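Local coordinates for protein ribonucleoside-diphosphate reductase, alpha chain (Actinobacillus ureae ATCC 25976, PDB 6DQX) that probably reduces ribonucleoside diphosphates to deoxyribonucleotides, as the catalytic subunit of a class Id ribonucleotide reductase, at residues A[212-216]-A[217-221]. Residues are numbered along the deposited sequence; the frame is centred on the assembly and turned at random.
With EDO (1,2-ethanediol), chain G.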
ATOM      1  N   VAL A 212      -9.137   9.017  18.497  1.00 14.11           N
ATOM      2  CA  VAL A 212      -8.559   8.409  19.676  1.00 14.16           C
ATOM      3  C   VAL A 212      -9.645   7.762  20.523  1.00 15.69           C
ATOM      4  O   VAL A 212     -10.663   8.404  20.869  1.00 14.79           O
ATOM      5  CB  VAL A 212      -7.754   9.435  20.490  1.00 14.30           C
ATOM      6  CG1 VAL A 212      -7.285   8.808  21.798  1.00 15.14           C
ATOM      7  CG2 VAL A 212      -6.557   9.916  19.668  1.00 15.00           C
ATOM      8  N   CYS A 213      -9.442   6.495  20.833  1.00 15.83           N
ATOM      9  CA  CYS A 213     -10.391   5.738  21.638  1.00 16.36           C
ATOM     10  C   CYS A 213     -10.073   5.865  23.117  1.00 17.34           C
ATOM     11  O   CYS A 213      -9.011   5.456  23.571  1.00 17.36           O
ATOM     12  CB  CYS A 213     -10.451   4.271  21.192  1.00 16.63           C
ATOM     13  SG  CYS A 213     -10.405   4.073  19.406  1.00 17.81           S
ATOM     14  N   VAL A 214     -11.009   6.445  23.867  1.00 16.44           N
ATOM     15  CA  VAL A 214     -10.788   6.839  25.254  1.00 17.02           C
ATOM     16  C   VAL A 214     -11.796   6.160  26.161  1.00 18.12           C
ATOM     17  O   VAL A 214     -13.013   6.389  26.004  1.00 18.40           O
ATOM     18  CB  VAL A 214     -10.979   8.373  25.411  1.00 17.28           C
ATOM     19  CG1 VAL A 214     -10.711   8.796  26.853  1.00 17.77           C
ATOM     20  CG2 VAL A 214     -10.092   9.124  24.444  1.00 17.50           C
ATOM     21  N   GLY A 215     -11.300   5.332  27.086  1.00 18.20           N
ATOM     22  CA  GLY A 215     -12.117   4.556  28.007  1.00 19.28           C
ATOM     23  C   GLY A 215     -12.528   5.315  29.265  1.00 19.67           C
ATOM     24  O   GLY A 215     -11.917   6.320  29.642  1.00 20.40           O
ATOM     25  N   HIS A 216     -13.562   4.802  29.921  1.00 19.67           N
ATOM     26  CA  HIS A 216     -14.085   5.378  31.156  1.00 21.83           C
ATOM     27  C   HIS A 216     -13.030   5.332  32.277  1.00 20.87           C
ATOM     28  O   HIS A 216     -12.707   6.366  32.856  1.00 22.15           O
ATOM     29  CB  HIS A 216     -15.354   4.616  31.588  1.00 23.13           C
ATOM     30  CG  HIS A 216     -15.920   5.066  32.904  1.00 25.18           C
ATOM     31  ND1 HIS A 216     -16.616   6.246  33.052  1.00 26.81           N
ATOM     32  CD2 HIS A 216     -15.894   4.484  34.129  1.00 26.80           C
ATOM     33  CE1 HIS A 216     -16.994   6.374  34.315  1.00 26.60           C
ATOM     34  NE2 HIS A 216     -16.567   5.320  34.988  1.00 26.11           N
ATOM     35  N   ASP A 217     -12.468   4.153  32.525  1.00 22.54           N
ATOM     36  CA  ASP A 217     -11.495   3.975  33.627  1.00 24.50           C
ATOM     37  C   ASP A 217     -10.245   4.850  33.427  1.00 24.97           C
ATOM     38  O   ASP A 217      -9.744   5.426  34.387  1.00 23.78           O
ATOM     39  CB  ASP A 217     -11.105   2.500  33.800  1.00 25.09           C
ATOM     40  CG  ASP A 217     -12.233   1.647  34.319  1.00 28.11           C
ATOM     41  OD1 ASP A 217     -13.176   2.185  34.935  1.00 27.84           O
ATOM     42  OD2 ASP A 217     -12.173   0.409  34.134  1.00 29.31           O
ATOM     43  N   TRP A 218      -9.770   4.968  32.182  1.00 24.51           N
ATOM     44  CA  TRP A 218      -8.655   5.854  31.839  1.00 24.73           C
ATOM     45  C   TRP A 218      -8.967   7.303  32.222  1.00 25.82           C
ATOM     46  O   TRP A 218      -8.149   7.980  32.876  1.00 25.73           O
ATOM     47  CB  TRP A 218      -8.290   5.759  30.338  1.00 23.89           C
ATOM     48  CG  TRP A 218      -6.977   6.409  30.010  1.00 23.36           C
ATOM     49  CD1 TRP A 218      -5.776   5.789  29.914  1.00 24.02           C
ATOM     50  CD2 TRP A 218      -6.735   7.795  29.754  1.00 22.53           C
ATOM     51  NE1 TRP A 218      -4.795   6.696  29.620  1.00 25.00           N
ATOM     52  CE2 TRP A 218      -5.357   7.940  29.520  1.00 24.59           C
ATOM     53  CE3 TRP A 218      -7.549   8.934  29.709  1.00 22.96           C
ATOM     54  CZ2 TRP A 218      -4.771   9.176  29.235  1.00 24.49           C
ATOM     55  CZ3 TRP A 218      -6.974  10.159  29.435  1.00 23.25           C
ATOM     56  CH2 TRP A 218      -5.588  10.270  29.192  1.00 25.02           C
ATOM     57  N   LEU A 219     -10.135   7.792  31.810  1.00 24.06           N
ATOM     58  CA  LEU A 219     -10.550   9.147  32.164  1.00 25.43           C
ATOM     59  C   LEU A 219     -10.759   9.344  33.657  1.00 24.45           C
ATOM     60  O   LEU A 219     -10.442  10.425  34.155  1.00 25.49           O
ATOM     61  CB  LEU A 219     -11.816   9.580  31.430  1.00 25.52           C
ATOM     62  CG  LEU A 219     -11.647  10.071  30.012  1.00 26.45           C
ATOM     63  CD1 LEU A 219     -13.043  10.182  29.398  1.00 27.77           C
ATOM     64  CD2 LEU A 219     -10.907  11.396  29.929  1.00 26.78           C
ATOM     65  N   GLU A 220     -11.276   8.340  34.366  1.00 25.82           N
ATOM     66  CA  GLU A 220     -11.414   8.454  35.835  1.00 29.85           C
ATOM     67  C   GLU A 220     -10.051   8.522  36.550  1.00 30.32           C
ATOM     68  O   GLU A 220      -9.902   9.244  37.544  1.00 30.39           O
ATOM     69  CB  GLU A 220     -12.260   7.325  36.419  1.00 33.28           C
ATOM     70  CG  GLU A 220     -13.753   7.430  36.083  1.00 36.50           C
ATOM     71  CD  GLU A 220     -14.419   8.683  36.642  1.00 39.20           C
ATOM     72  OE1 GLU A 220     -14.149   9.043  37.813  1.00 38.89           O
ATOM     73  OE2 GLU A 220     -15.206   9.318  35.903  1.00 39.65           O
ATOM     74  N   SER A 221      -9.076   7.776  36.038  1.00 29.12           N
ATOM     75  CA  SER A 221      -7.696   7.844  36.526  1.00 30.82           C
ATOM     76  C   SER A 221      -7.104   9.229  36.294  1.00 31.12           C
ATOM     77  O   SER A 221      -6.471   9.776  37.194  1.00 35.08           O
ATOM     78  CB  SER A 221      -6.832   6.750  35.870  1.00 30.80           C
ATOM     79  OG  SER A 221      -5.492   6.791  36.328  1.00 31.09           O
TER
HETATM   80  C1  EDO G 606      -1.437   5.958  29.441  1.00 32.87           C
HETATM   81  O1  EDO G 606      -2.270   4.950  30.017  1.00 29.39           O
HETATM   82  C2  EDO G 606      -1.578   5.800  27.934  1.00 34.49           C
HETATM   83  O2  EDO G 606      -0.740   6.532  27.021  1.00 34.08           O
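Val214 CG1, anti to the backbone N (chi1 -178°), packs on Leu219. Leu219 turns its CG the other way, anti to its carbonyl carbon (chi1 -81°). The two side chains meet nearly at right angles, with Val214 CG1 3.5 Å from Leu219 CG. The same methyl lies 4.3 Å from Trp218 CE3, in looser contact.

On the outer side, Glu220 CG, anti to its carbonyl carbon (chi1 -71°), lies over one face of the His216 ring. This CH-pi contact puts CG 4.0 Å from the ring centroid, offset toward the rim. His216 ND1 is hydrogen-bonded to Glu543 OE1, and Glu220 OE2 forms a salt bridge with Lys223.

Gly215 is the N-cap residue. Leu219 N lies 3.2 Å from Gly215 O, and Glu220 N 2.9 Å from His216 O, both hydrogen bonds. They open helix 216-223 a short link after barrel strand 209-213. Trp218 NE1 makes a weak hydrogen bond to O1 of an ethanediol, 3.1 Å away, probably from the crystallisation liquor.

The turn thus joins an apolar side, continued by Trp233 and Leu540, to a polar one. There Glu543, with Asp217 nearby, could favour a protonated His216, while the Glu220-Lys223 pairing should temper this.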